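Long-range contacts in uncharacterized protein (PDB 4QVU), which has a HIT-like fold and binds zinc, and may act as a hexose-1-phosphate uridylyltransferase, although its function has not been established: residues 72-77 with 188-193; 108-113 with 123-128; 146-151 with 243-248; 155-160 with 170-175; 199-204 with 221-226. All blocks are in the same frame, centred on the assembly; numbering follows the deposited sequence.

Contact 1 of 5, residues 72-77 with 188-193; sequences DHIATY and QTVRYI
R191 carries this contact: its side chain leaves helix 179-195 and grips the carbonyl O of A75 side-on with two nitrogens. NE lies 2.8 Å from A75 O, in the carbonyl plane and on a lone pair, while NH2, at 3.0 Å from the same A75 O, sits above that plane. CG is anti to the carbonyl carbon (chi1 -80°), and the chain runs extended to NE, so the guanidinium meets the A75 oxygen at its edge. From within the helix, R191 NH1 gives a 2.8 Å bond to Q188 OE1; the two partners fix the rotation of the flat group. Arginine suits the place, one long arm satisfying loop carbonyl and helix neighbour together. A75, with only a methyl, lets the arm pass close, CB to R191 CG being 3.8 Å.

Beside the polar grip, I74 and V190 cross at about a right angle. I74 CG2 and V190 CG1, each anti to its backbone N, are the methyls that meet, at 3.8 Å. Residues 74-76 have helix-like backbone angles, a turn just before helix 79-97: H73 O accepts from the backbone N of T76 and Y77 and lies over the centre of the Y77 ring, whose OH bonds to E66. The loop rests on helix 179-195, where Q187 NE2 bonds to I74 O and Y77 O; I74 and V190 both touch Y204 of strand 203-211.

Contact 2 of 5, residues 108-113 with 123-128; sequences YKNHGP and HMQIIG
Strands 108-111 and 123-128 run antiparallel, their axes 4.8 Å apart at 145°, and Y108 and Q125 form a hydrogen-bonded pair, with Y108 N 3.0 Å from Q125 O and Q125 N 2.8 Å from Y108 O. Both bonds point nearly along the C=O axes.

On the face carrying these two residues, the Y108 ring and the Q125 side chain lie side by side and point the same way, the ring and amide planes 49° apart. Y108 CG stands in the crowded position between backbone N and carbonyl carbon (chi1 80°), which swings the ring over the neighbouring strand: CE1 comes 3.7 Å from Q125 CB, and I127 CD1 meets the ring edge 3.5 Å from Y108 CE1. A tyrosine can thus cover both the aliphatic part of the glutamine and the isoleucine tip while its hydroxyl stays beside the amide.

The other face holds K109 and selenomethionine M124, crossing at about a right angle, with K109 CB 3.9 Å from M124 CG. K109 is extended throughout, its methylenes passing H123 O (CG to O 3.5 Å); a long lysine suits a site that needs apolar packing near the backbone and a donor at the far end, where NZ bonds to the Y204 hydroxyl.

The hairpin lies inside the sheet: strand 203-211 flanks 104-111, strand 59-65 flanks 123-129, and Y108 packs on L228 of the second subunit.

Contact 3 of 5, residues 146-151 with 243-248; sequences VIVQKN and DVKIQL
No aromatic ring joins the two segments; the flat group at hand is the Q149 amide, which turns back so that NE2 makes a weak 3.3 Å bond to the V148 carbonyl O. V148 and Q149 both face L156, a classic beta bulge in strand 145-150 of this HIT-like fold; the chain turns a corner here, and V148 points toward helix 241-249.

The packing itself is aliphatic. V148 CG1, anti to the backbone N, comes 3.9 Å from L248 CG, the two side chains crossing at about a right angle; a branched valine presents two methyls to the leucine, CG2 also nearing CD2. K245 is extended beyond CG, and its stem passes across V146. Lysine thus supplies hydrocarbon to the contact, while its charge is paired with E242 in a salt bridge. V146 packs on V146, and K245 on K245, of the third subunit. Along the stem, K245 CD lies 3.8 Å from V146 CG1 and K245 CE 3.6 Å from I147 O.

Contact 4 of 5, residues 155-160 with 170-175; sequences ELNISD and NIIIED
N170 ND2 spends both of its hydrogens on the neighbouring strand, 2.8 Å from N157 OD1 and 2.8 Å from S159 OG, each acceptor lying in the amide plane. N157 ND2 in turn donates to the anti lone pair of E155 OE2, 2.8 Å away, and also to F143 O. E155 OE1 forms a salt bridge with K150, and N170 OD1 a hydrogen bond with K218. Asparagines suit this buried face because each amide can donate and accept at once.

Underneath, E155–I172 and N157–N170 are antiparallel hydrogen-bonded pairs, with I172 N 2.8 Å from E155 O and N157 N 2.9 Å from N170 O. I172 CD1 lies against the N157 amide, 3.5 Å from its ND2. On the other face L156 CD1 meets I171 CG1 at 3.8 Å, side by side.

The I171 side chain is about 8 Å from that of the zinc ligand E181, near the metal site without forming it. The hairpin sits between strands 145-150 and 214-222; L156 and I171 pack on helix 179-195, L156 also on helix 241-249.

Contact 5 of 5, residues 199-204 with 221-226; sequences KGCSSY and PRFVVS
The carbonyl O of S203 is gripped by one bond across the hairpin, from R222 N at 2.9 Å and nearly straight at the hydrogen (168°), although the donor stands above the carbonyl plane. It ties together the open end of the beta hairpin of strands 203-211 and 214-222, part of the HIT-like sheet, where Y204 and P221 form a non-hydrogen-bonded antiparallel pair. In such a pair the residue gives no N-H to the strand opposite, so proline fits.

R222 bends at chi2 and chi3 to lead its guanidinium away from S203: NH1 bonds to N205 OD1 and NH2 to V225 O of the second subunit, so the arginine serves both hairpin and interface. Y204 OH bonds to K109, and its ring stacks on H111.

Before the strand, C201 turns its thiol toward the other segment, SG anti to the backbone N (chi1 -169°). A small, polarisable sulfur fits between three neighbours: SG is 3.9 Å from P221 CB, 3.4 Å from R222 O, and 3.7 Å from F223 CD1, an oblique sulfur–aromatic contact.

Contacts 2, 4 and 5 are hairpin contacts buried in one antiparallel sheet, whereas contacts 1 and 3 are partly buried: contact 1 sets a loop against helix 179-195, and contact 3 the edge strand 145-150 against helix 241-249. Helix 179-195 also covers the sides of contacts 4 and 5. Contacts 2 and 5 are joined by Y204, which bonds to both H111 and K109, and both touch the second subunit. Contacts 3 and 4 share a salt bridge, K150 NZ to E155 OE1, and involve neighbouring strands 145-150 and 154-159. The chemistry follows the place: contact 4 is rich in amides, contact 3 is almost wholly aliphatic, and contact 1 mixes a charged grip with a small apolar patch.

Contact 1 of 5, residues 72-77 with 188-193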
# COMPACT_ATOMS: atom_id res chain seq x y z
N ASP A 72 -21.63 -31.90 1.35
CA ASP A 72 -20.16 -31.96 1.31
C ASP A 72 -19.51 -30.75 0.62
O ASP A 72 -20.10 -30.12 -0.26
CB ASP A 72 -19.70 -33.23 0.58
CG ASP A 72 -19.74 -34.50 1.41
OD1 ASP A 72 -20.64 -34.62 2.28
OD2 ASP A 72 -18.90 -35.39 1.18
N HIS A 73 -18.26 -30.46 1.06
CA HIS A 73 -17.36 -29.41 0.59
C HIS A 73 -15.88 -29.82 0.92
O HIS A 73 -15.69 -30.92 1.46
CB HIS A 73 -17.74 -28.03 1.16
CG HIS A 73 -17.63 -27.90 2.65
ND1 HIS A 73 -18.58 -28.43 3.49
CD2 HIS A 73 -16.72 -27.22 3.39
CE1 HIS A 73 -18.20 -28.11 4.71
NE2 HIS A 73 -17.09 -27.37 4.70
N ILE A 74 -14.86 -28.98 0.56
CA ILE A 74 -13.42 -29.27 0.72
C ILE A 74 -13.08 -29.77 2.15
O ILE A 74 -12.39 -30.79 2.26
CB ILE A 74 -12.54 -28.04 0.34
CG1 ILE A 74 -12.58 -27.81 -1.18
CG2 ILE A 74 -11.09 -28.20 0.83
CD1 ILE A 74 -11.80 -26.63 -1.72
N ALA A 75 -13.56 -29.10 3.22
CA ALA A 75 -13.29 -29.47 4.61
C ALA A 75 -13.80 -30.89 4.99
O ALA A 75 -13.20 -31.53 5.86
CB ALA A 75 -13.91 -28.45 5.55
N THR A 76 -14.89 -31.37 4.34
CA THR A 76 -15.54 -32.66 4.61
C THR A 76 -14.94 -33.82 3.76
O THR A 76 -14.79 -34.92 4.31
CB THR A 76 -17.05 -32.52 4.35
OG1 THR A 76 -17.58 -31.60 5.29
CG2 THR A 76 -17.82 -33.83 4.48
N TYR A 77 -14.62 -33.59 2.45
CA TYR A 77 -14.13 -34.61 1.49
C TYR A 77 -13.04 -35.55 2.03
O TYR A 77 -12.16 -35.11 2.78
CB TYR A 77 -13.56 -33.97 0.21
CG TYR A 77 -14.49 -33.09 -0.59
CD1 TYR A 77 -15.85 -33.38 -0.67
CD2 TYR A 77 -14.00 -32.03 -1.35
CE1 TYR A 77 -16.72 -32.57 -1.41
CE2 TYR A 77 -14.86 -31.22 -2.09
CZ TYR A 77 -16.21 -31.49 -2.12
OH TYR A 77 -17.06 -30.69 -2.83
N GLN A 188 -6.35 -28.53 4.43
CA GLN A 188 -6.02 -28.13 5.80
C GLN A 188 -6.15 -26.62 5.99
O GLN A 188 -6.73 -26.20 6.99
CB GLN A 188 -4.60 -28.58 6.21
CG GLN A 188 -4.43 -30.10 6.31
CD GLN A 188 -5.48 -30.75 7.19
OE1 GLN A 188 -6.47 -31.31 6.69
NE2 GLN A 188 -5.33 -30.64 8.51
N THR A 189 -5.68 -25.81 5.02
CA THR A 189 -5.77 -24.36 5.10
C THR A 189 -7.25 -23.96 5.11
O THR A 189 -7.63 -23.12 5.92
CB THR A 189 -4.98 -23.66 3.98
OG1 THR A 189 -3.64 -24.16 3.93
CG2 THR A 189 -4.95 -22.14 4.15
N VAL A 190 -8.10 -24.60 4.27
CA VAL A 190 -9.55 -24.34 4.21
C VAL A 190 -10.18 -24.70 5.57
O VAL A 190 -10.91 -23.88 6.13
CB VAL A 190 -10.22 -25.11 3.03
CG1 VAL A 190 -11.73 -25.27 3.22
CG2 VAL A 190 -9.91 -24.43 1.70
N ARG A 191 -9.85 -25.90 6.12
CA ARG A 191 -10.33 -26.38 7.41
C ARG A 191 -10.02 -25.37 8.52
O ARG A 191 -10.89 -25.11 9.34
CB ARG A 191 -9.74 -27.75 7.76
CG ARG A 191 -10.45 -28.90 7.07
CD ARG A 191 -9.73 -30.22 7.21
NE ARG A 191 -10.57 -31.32 6.74
CZ ARG A 191 -10.13 -32.55 6.49
NH1 ARG A 191 -8.84 -32.84 6.61
NH2 ARG A 191 -10.98 -33.49 6.08
N TYR A 192 -8.80 -24.79 8.50
CA TYR A 192 -8.38 -23.77 9.47
C TYR A 192 -9.23 -22.51 9.33
O TYR A 192 -9.66 -21.97 10.35
CB TYR A 192 -6.88 -23.44 9.30
CG TYR A 192 -6.46 -22.15 9.98
CD1 TYR A 192 -6.31 -22.07 11.36
CD2 TYR A 192 -6.21 -21.00 9.23
CE1 TYR A 192 -5.94 -20.88 11.98
CE2 TYR A 192 -5.84 -19.80 9.84
CZ TYR A 192 -5.71 -19.75 11.22
OH TYR A 192 -5.36 -18.57 11.81
N ILE A 193 -9.46 -22.04 8.09
CA ILE A 193 -10.24 -20.82 7.82
C ILE A 193 -11.68 -21.00 8.34
O ILE A 193 -12.18 -20.12 9.04
CB ILE A 193 -10.23 -20.42 6.32
CG1 ILE A 193 -8.80 -20.04 5.87
CG2 ILE A 193 -11.22 -19.27 6.04
CD1 ILE A 193 -8.63 -19.81 4.42

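Contact 2 of 5, residues 108-113 with 123-128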
# COMPACT_ATOMS: atom_id res chain seq x y z
N TYR A 108 -10.56 -21.11 -10.41
CA TYR A 108 -10.82 -20.53 -9.10
C TYR A 108 -12.11 -21.09 -8.50
O TYR A 108 -12.92 -21.71 -9.19
CB TYR A 108 -10.88 -18.97 -9.19
CG TYR A 108 -12.17 -18.38 -9.68
CD1 TYR A 108 -12.50 -18.38 -11.04
CD2 TYR A 108 -13.05 -17.73 -8.81
CE1 TYR A 108 -13.68 -17.82 -11.50
CE2 TYR A 108 -14.24 -17.16 -9.26
CZ TYR A 108 -14.55 -17.20 -10.61
OH TYR A 108 -15.71 -16.63 -11.06
N LYS A 109 -12.28 -20.87 -7.18
CA LYS A 109 -13.43 -21.31 -6.40
C LYS A 109 -13.95 -20.16 -5.53
O LYS A 109 -13.18 -19.32 -5.07
CB LYS A 109 -13.07 -22.51 -5.51
CG LYS A 109 -14.25 -23.08 -4.76
CD LYS A 109 -13.94 -24.16 -3.75
CE LYS A 109 -15.25 -24.57 -3.11
NZ LYS A 109 -15.07 -25.66 -2.13
N ASN A 110 -15.27 -20.16 -5.29
CA ASN A 110 -15.98 -19.26 -4.39
C ASN A 110 -16.74 -20.12 -3.39
O ASN A 110 -17.40 -21.07 -3.81
CB ASN A 110 -16.92 -18.31 -5.14
CG ASN A 110 -16.31 -17.52 -6.27
OD1 ASN A 110 -15.14 -17.13 -6.22
ND2 ASN A 110 -17.10 -17.24 -7.29
N HIS A 111 -16.62 -19.83 -2.09
CA HIS A 111 -17.34 -20.56 -1.04
C HIS A 111 -17.85 -19.59 -0.00
O HIS A 111 -17.09 -18.77 0.50
CB HIS A 111 -16.45 -21.63 -0.39
CG HIS A 111 -17.14 -22.44 0.66
ND1 HIS A 111 -17.21 -22.02 1.98
CD2 HIS A 111 -17.76 -23.64 0.55
CE1 HIS A 111 -17.88 -22.96 2.62
NE2 HIS A 111 -18.23 -23.96 1.81
N GLY A 112 -19.13 -19.71 0.32
CA GLY A 112 -19.78 -18.88 1.32
C GLY A 112 -20.48 -17.65 0.77
O GLY A 112 -20.28 -17.29 -0.40
N PRO A 113 -21.29 -16.96 1.60
CA PRO A 113 -22.06 -15.82 1.09
C PRO A 113 -21.24 -14.54 0.88
O PRO A 113 -21.81 -13.56 0.38
CB PRO A 113 -23.12 -15.59 2.18
CG PRO A 113 -22.49 -16.11 3.43
CD PRO A 113 -21.66 -17.27 3.00
N HIS A 123 -18.98 -26.06 -5.93
CA HIS A 123 -18.47 -25.98 -7.30
C HIS A 123 -17.25 -25.04 -7.43
O HIS A 123 -17.00 -24.19 -6.57
CB HIS A 123 -19.58 -25.49 -8.24
CG HIS A 123 -20.00 -24.08 -7.99
ND1 HIS A 123 -20.82 -23.75 -6.93
CD2 HIS A 123 -19.64 -22.95 -8.64
CE1 HIS A 123 -20.95 -22.43 -6.97
NE2 HIS A 123 -20.25 -21.91 -7.98
N MSE A 124 -16.51 -25.21 -8.55
CA MSE A 124 -15.38 -24.40 -8.98
C MSE A 124 -15.67 -23.84 -10.36
O MSE A 124 -16.69 -24.20 -10.97
CB MSE A 124 -14.06 -25.18 -8.99
CG MSE A 124 -13.63 -25.71 -7.63
SE MSE A 124 -11.88 -26.54 -7.69
CE MSE A 124 -10.84 -24.95 -7.67
N GLN A 125 -14.80 -22.96 -10.87
CA GLN A 125 -14.99 -22.37 -12.19
C GLN A 125 -13.70 -22.32 -12.98
O GLN A 125 -12.64 -22.00 -12.44
CB GLN A 125 -15.57 -20.96 -12.08
CG GLN A 125 -17.03 -20.90 -11.65
CD GLN A 125 -17.49 -19.49 -11.47
OE1 GLN A 125 -17.83 -19.08 -10.36
NE2 GLN A 125 -17.47 -18.70 -12.54
N ILE A 126 -13.82 -22.61 -14.28
CA ILE A 126 -12.77 -22.53 -15.28
C ILE A 126 -13.29 -21.55 -16.36
O ILE A 126 -14.34 -21.81 -16.96
CB ILE A 126 -12.32 -23.91 -15.85
CG1 ILE A 126 -11.68 -24.78 -14.75
CG2 ILE A 126 -11.35 -23.71 -17.01
CD1 ILE A 126 -11.49 -26.32 -15.07
N ILE A 127 -12.59 -20.42 -16.53
CA ILE A 127 -12.94 -19.38 -17.49
C ILE A 127 -11.78 -19.19 -18.46
O ILE A 127 -10.69 -18.78 -18.06
CB ILE A 127 -13.34 -18.05 -16.80
CG1 ILE A 127 -14.44 -18.26 -15.73
CG2 ILE A 127 -13.75 -16.99 -17.85
CD1 ILE A 127 -14.64 -17.13 -14.82
N GLY A 128 -12.03 -19.51 -19.72
CA GLY A 128 -11.08 -19.32 -20.81
C GLY A 128 -11.27 -17.91 -21.33
O GLY A 128 -12.40 -17.49 -21.59

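Contact 3 of 5, residues 146-151 with 243-248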
# COMPACT_ATOMS: atom_id res chain seq x y z
N VAL A 146 5.67 -15.04 4.74
CA VAL A 146 6.05 -15.70 5.99
C VAL A 146 5.72 -17.17 5.85
O VAL A 146 4.54 -17.53 5.73
CB VAL A 146 5.33 -15.04 7.20
CG1 VAL A 146 5.76 -15.67 8.52
CG2 VAL A 146 5.56 -13.54 7.22
N ILE A 147 6.75 -18.02 5.86
CA ILE A 147 6.66 -19.47 5.72
C ILE A 147 5.97 -20.11 6.96
O ILE A 147 6.39 -19.87 8.10
CB ILE A 147 8.09 -20.03 5.49
CG1 ILE A 147 8.64 -19.55 4.12
CG2 ILE A 147 8.13 -21.57 5.61
CD1 ILE A 147 10.13 -19.63 3.96
N VAL A 148 4.92 -20.92 6.70
CA VAL A 148 4.16 -21.68 7.70
C VAL A 148 4.71 -23.11 7.70
O VAL A 148 5.02 -23.67 8.76
CB VAL A 148 2.63 -21.63 7.41
CG1 VAL A 148 1.84 -22.37 8.49
CG2 VAL A 148 2.13 -20.19 7.29
N GLN A 149 4.85 -23.68 6.49
CA GLN A 149 5.39 -25.01 6.16
C GLN A 149 6.20 -24.91 4.88
O GLN A 149 5.78 -24.19 3.97
CB GLN A 149 4.26 -26.04 6.01
CG GLN A 149 3.52 -26.39 7.29
CD GLN A 149 4.25 -27.42 8.11
OE1 GLN A 149 4.25 -28.62 7.80
NE2 GLN A 149 4.82 -26.98 9.23
N LYS A 150 7.34 -25.63 4.80
CA LYS A 150 8.18 -25.64 3.60
C LYS A 150 9.11 -26.85 3.58
O LYS A 150 9.67 -27.21 4.61
CB LYS A 150 9.02 -24.35 3.49
CG LYS A 150 9.77 -24.21 2.17
CD LYS A 150 10.39 -22.84 1.97
CE LYS A 150 11.22 -22.77 0.70
NZ LYS A 150 10.42 -23.00 -0.54
N ASN A 151 9.25 -27.46 2.40
CA ASN A 151 10.16 -28.56 2.08
C ASN A 151 10.54 -28.45 0.60
O ASN A 151 10.17 -27.47 -0.05
CB ASN A 151 9.57 -29.94 2.45
CG ASN A 151 8.25 -30.32 1.82
OD1 ASN A 151 7.99 -30.10 0.63
ND2 ASN A 151 7.41 -30.99 2.58
N ASP A 243 0.91 -14.53 14.52
CA ASP A 243 -0.10 -15.26 15.30
C ASP A 243 -0.87 -16.22 14.40
O ASP A 243 -1.12 -17.35 14.81
CB ASP A 243 -1.05 -14.31 16.04
CG ASP A 243 -0.42 -13.61 17.23
OD1 ASP A 243 0.47 -14.21 17.87
OD2 ASP A 243 -0.86 -12.49 17.55
N VAL A 244 -1.17 -15.79 13.15
CA VAL A 244 -1.84 -16.60 12.13
C VAL A 244 -0.92 -17.77 11.77
O VAL A 244 -1.36 -18.92 11.72
CB VAL A 244 -2.22 -15.75 10.89
CG1 VAL A 244 -2.94 -16.59 9.84
CG2 VAL A 244 -3.08 -14.55 11.29
N LYS A 245 0.39 -17.48 11.59
CA LYS A 245 1.44 -18.45 11.29
C LYS A 245 1.46 -19.58 12.33
O LYS A 245 1.48 -20.75 11.93
CB LYS A 245 2.81 -17.74 11.25
CG LYS A 245 4.01 -18.67 11.08
CD LYS A 245 5.25 -17.94 11.52
CE LYS A 245 6.45 -18.82 11.58
NZ LYS A 245 7.61 -18.10 12.16
N ILE A 246 1.44 -19.23 13.63
CA ILE A 246 1.47 -20.19 14.75
C ILE A 246 0.20 -21.05 14.74
O ILE A 246 0.32 -22.27 14.82
CB ILE A 246 1.65 -19.46 16.13
CG1 ILE A 246 3.08 -18.90 16.29
CG2 ILE A 246 1.32 -20.39 17.31
CD1 ILE A 246 3.28 -17.83 17.48
N GLN A 247 -1.01 -20.43 14.67
CA GLN A 247 -2.23 -21.22 14.77
C GLN A 247 -2.51 -22.03 13.49
O GLN A 247 -3.09 -23.11 13.61
CB GLN A 247 -3.47 -20.40 15.18
CG GLN A 247 -3.79 -19.16 14.40
CD GLN A 247 -5.04 -18.52 14.97
OE1 GLN A 247 -6.09 -18.48 14.31
NE2 GLN A 247 -4.98 -18.06 16.21
N LEU A 248 -2.05 -21.58 12.30
CA LEU A 248 -2.21 -22.39 11.08
C LEU A 248 -1.23 -23.58 11.10
O LEU A 248 -1.59 -24.66 10.65
CB LEU A 248 -2.04 -21.56 9.79
CG LEU A 248 -2.02 -22.32 8.44
CD1 LEU A 248 -3.30 -23.11 8.20
CD2 LEU A 248 -1.77 -21.39 7.30

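Contact 4 of 5, residues 155-160 with 170-175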
# COMPACT_ATOMS: atom_id res chain seq x y z
N GLU A 155 5.56 -25.48 -0.44
CA GLU A 155 5.71 -24.29 0.40
C GLU A 155 4.35 -23.68 0.67
O GLU A 155 3.57 -23.44 -0.26
CB GLU A 155 6.64 -23.24 -0.27
CG GLU A 155 6.78 -21.97 0.56
CD GLU A 155 7.50 -20.79 -0.06
OE1 GLU A 155 8.59 -20.99 -0.64
OE2 GLU A 155 7.01 -19.65 0.12
N LEU A 156 4.09 -23.39 1.96
CA LEU A 156 2.91 -22.71 2.45
C LEU A 156 3.36 -21.45 3.17
O LEU A 156 4.14 -21.53 4.12
CB LEU A 156 2.04 -23.61 3.35
CG LEU A 156 0.91 -22.93 4.18
CD1 LEU A 156 -0.14 -22.25 3.30
CD2 LEU A 156 0.23 -23.91 5.06
N ASN A 157 2.88 -20.30 2.72
CA ASN A 157 3.23 -19.03 3.35
C ASN A 157 1.99 -18.14 3.47
O ASN A 157 0.94 -18.45 2.91
CB ASN A 157 4.36 -18.31 2.57
CG ASN A 157 3.98 -17.75 1.21
OD1 ASN A 157 3.09 -16.90 1.08
ND2 ASN A 157 4.72 -18.12 0.18
N ILE A 158 2.14 -17.01 4.20
CA ILE A 158 1.16 -15.94 4.36
C ILE A 158 1.74 -14.71 3.69
O ILE A 158 2.88 -14.34 3.99
CB ILE A 158 0.77 -15.68 5.85
CG1 ILE A 158 0.54 -17.00 6.63
CG2 ILE A 158 -0.44 -14.73 5.94
CD1 ILE A 158 0.50 -16.87 8.11
N SER A 159 0.99 -14.10 2.76
CA SER A 159 1.44 -12.90 2.03
C SER A 159 1.78 -11.70 2.96
O SER A 159 0.93 -11.26 3.73
CB SER A 159 0.37 -12.44 1.05
OG SER A 159 0.38 -13.22 -0.13
N ASP A 160 3.02 -11.16 2.82
CA ASP A 160 3.49 -9.94 3.48
C ASP A 160 3.20 -8.73 2.56
O ASP A 160 3.24 -7.57 2.99
CB ASP A 160 4.98 -10.02 3.86
CG ASP A 160 5.93 -10.30 2.71
OD1 ASP A 160 5.52 -11.00 1.76
OD2 ASP A 160 7.09 -9.85 2.77
N ASN A 170 -0.58 -18.68 0.44
CA ASN A 170 -0.02 -19.14 -0.83
C ASN A 170 0.57 -20.51 -0.66
O ASN A 170 1.42 -20.73 0.21
CB ASN A 170 1.03 -18.14 -1.33
CG ASN A 170 0.50 -16.73 -1.42
OD1 ASN A 170 -0.39 -16.41 -2.21
ND2 ASN A 170 1.01 -15.87 -0.56
N ILE A 171 0.09 -21.45 -1.47
CA ILE A 171 0.55 -22.83 -1.49
C ILE A 171 1.22 -23.03 -2.85
O ILE A 171 0.55 -22.93 -3.88
CB ILE A 171 -0.61 -23.83 -1.22
CG1 ILE A 171 -1.49 -23.39 -0.04
CG2 ILE A 171 -0.04 -25.22 -1.01
CD1 ILE A 171 -2.72 -24.19 0.16
N ILE A 172 2.55 -23.23 -2.85
CA ILE A 172 3.34 -23.35 -4.09
C ILE A 172 3.99 -24.74 -4.20
O ILE A 172 4.58 -25.22 -3.23
CB ILE A 172 4.46 -22.23 -4.16
CG1 ILE A 172 3.94 -20.81 -3.81
CG2 ILE A 172 5.21 -22.23 -5.49
CD1 ILE A 172 4.18 -20.36 -2.40
N ILE A 173 3.89 -25.35 -5.39
CA ILE A 173 4.57 -26.60 -5.79
C ILE A 173 5.41 -26.27 -7.02
O ILE A 173 5.02 -25.40 -7.81
CB ILE A 173 3.67 -27.86 -5.99
CG1 ILE A 173 2.58 -27.65 -7.08
CG2 ILE A 173 3.09 -28.34 -4.66
CD1 ILE A 173 1.85 -28.90 -7.55
N GLU A 174 6.57 -26.92 -7.17
CA GLU A 174 7.48 -26.65 -8.29
C GLU A 174 7.37 -27.74 -9.36
O GLU A 174 7.76 -27.50 -10.51
CB GLU A 174 8.92 -26.54 -7.76
CG GLU A 174 9.81 -25.64 -8.58
CD GLU A 174 11.07 -25.20 -7.85
OE1 GLU A 174 10.96 -24.33 -6.96
OE2 GLU A 174 12.16 -25.70 -8.19
N ASP A 175 6.81 -28.92 -9.00
CA ASP A 175 6.60 -30.05 -9.91
C ASP A 175 5.14 -30.52 -9.83
O ASP A 175 4.55 -30.53 -8.74
CB ASP A 175 7.56 -31.20 -9.56
CG ASP A 175 7.49 -32.39 -10.50
OD1 ASP A 175 8.05 -32.29 -11.62
OD2 ASP A 175 6.93 -33.43 -10.10

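Contact 5 of 5, residues 199-204 with 221-226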
# COMPACT_ATOMS: atom_id res chain seq x y z
N LYS A 199 -12.33 -17.21 14.64
CA LYS A 199 -13.21 -18.15 15.34
C LYS A 199 -14.29 -18.73 14.36
O LYS A 199 -15.41 -19.03 14.78
CB LYS A 199 -13.86 -17.49 16.57
N GLY A 200 -13.91 -18.91 13.09
CA GLY A 200 -14.79 -19.41 12.04
C GLY A 200 -15.07 -18.31 11.04
O GLY A 200 -15.59 -17.25 11.42
N CYS A 201 -14.75 -18.54 9.76
CA CYS A 201 -14.86 -17.50 8.75
C CYS A 201 -16.01 -17.76 7.72
O CYS A 201 -16.47 -16.79 7.10
CB CYS A 201 -13.53 -17.32 8.04
SG CYS A 201 -13.44 -15.87 6.98
N SER A 202 -16.46 -19.01 7.54
CA SER A 202 -17.58 -19.46 6.67
C SER A 202 -17.38 -19.19 5.14
O SER A 202 -17.98 -19.92 4.35
CB SER A 202 -18.91 -18.81 7.08
OG SER A 202 -19.05 -17.47 6.63
N SER A 203 -16.61 -18.15 4.75
CA SER A 203 -16.38 -17.81 3.33
C SER A 203 -14.89 -17.74 2.97
O SER A 203 -14.08 -17.21 3.75
CB SER A 203 -17.02 -16.47 2.97
OG SER A 203 -18.42 -16.48 3.13
N TYR A 204 -14.56 -18.21 1.76
CA TYR A 204 -13.20 -18.16 1.22
C TYR A 204 -13.22 -18.26 -0.29
O TYR A 204 -14.23 -18.62 -0.90
CB TYR A 204 -12.30 -19.28 1.82
CG TYR A 204 -12.69 -20.69 1.41
CD1 TYR A 204 -12.15 -21.28 0.28
CD2 TYR A 204 -13.57 -21.44 2.18
CE1 TYR A 204 -12.49 -22.57 -0.10
CE2 TYR A 204 -13.91 -22.74 1.82
CZ TYR A 204 -13.37 -23.31 0.68
OH TYR A 204 -13.70 -24.59 0.31
N PRO A 221 -9.37 -15.93 2.84
CA PRO A 221 -10.60 -15.82 3.64
C PRO A 221 -11.40 -14.58 3.24
O PRO A 221 -10.82 -13.55 2.85
CB PRO A 221 -10.09 -15.71 5.08
CG PRO A 221 -8.64 -16.08 5.03
CD PRO A 221 -8.18 -15.70 3.68
N ARG A 222 -12.73 -14.70 3.26
CA ARG A 222 -13.62 -13.62 2.89
C ARG A 222 -14.59 -13.41 4.04
O ARG A 222 -15.22 -14.35 4.53
CB ARG A 222 -14.33 -13.95 1.56
CG ARG A 222 -13.42 -14.13 0.33
CD ARG A 222 -12.71 -12.88 -0.18
NE ARG A 222 -13.65 -11.80 -0.52
CZ ARG A 222 -14.17 -11.60 -1.72
NH1 ARG A 222 -13.83 -12.36 -2.74
NH2 ARG A 222 -15.03 -10.60 -1.92
N PHE A 223 -14.65 -12.19 4.52
CA PHE A 223 -15.46 -11.80 5.69
C PHE A 223 -15.81 -10.33 5.61
O PHE A 223 -15.08 -9.56 4.98
CB PHE A 223 -14.69 -12.10 7.01
CG PHE A 223 -13.26 -11.60 7.04
CD1 PHE A 223 -12.22 -12.36 6.51
CD2 PHE A 223 -12.96 -10.35 7.58
CE1 PHE A 223 -10.91 -11.86 6.49
CE2 PHE A 223 -11.65 -9.86 7.57
CZ PHE A 223 -10.63 -10.63 7.03
N VAL A 224 -16.92 -9.94 6.24
CA VAL A 224 -17.28 -8.52 6.28
C VAL A 224 -16.36 -7.91 7.34
O VAL A 224 -16.35 -8.35 8.49
CB VAL A 224 -18.80 -8.27 6.53
CG1 VAL A 224 -19.10 -6.78 6.69
CG2 VAL A 224 -19.64 -8.86 5.40
N VAL A 225 -15.50 -6.98 6.92
CA VAL A 225 -14.54 -6.32 7.82
C VAL A 225 -15.33 -5.47 8.84
O VAL A 225 -16.34 -4.85 8.49
CB VAL A 225 -13.48 -5.48 7.05
CG1 VAL A 225 -12.41 -4.93 7.98
CG2 VAL A 225 -12.83 -6.30 5.93
N SER A 226 -14.87 -5.51 10.12
CA SER A 226 -15.42 -4.74 11.24
C SER A 226 -15.44 -3.22 10.91
O SER A 226 -14.44 -2.69 10.42
CB SER A 226 -14.60 -5.01 12.50
OG SER A 226 -14.88 -4.08 13.54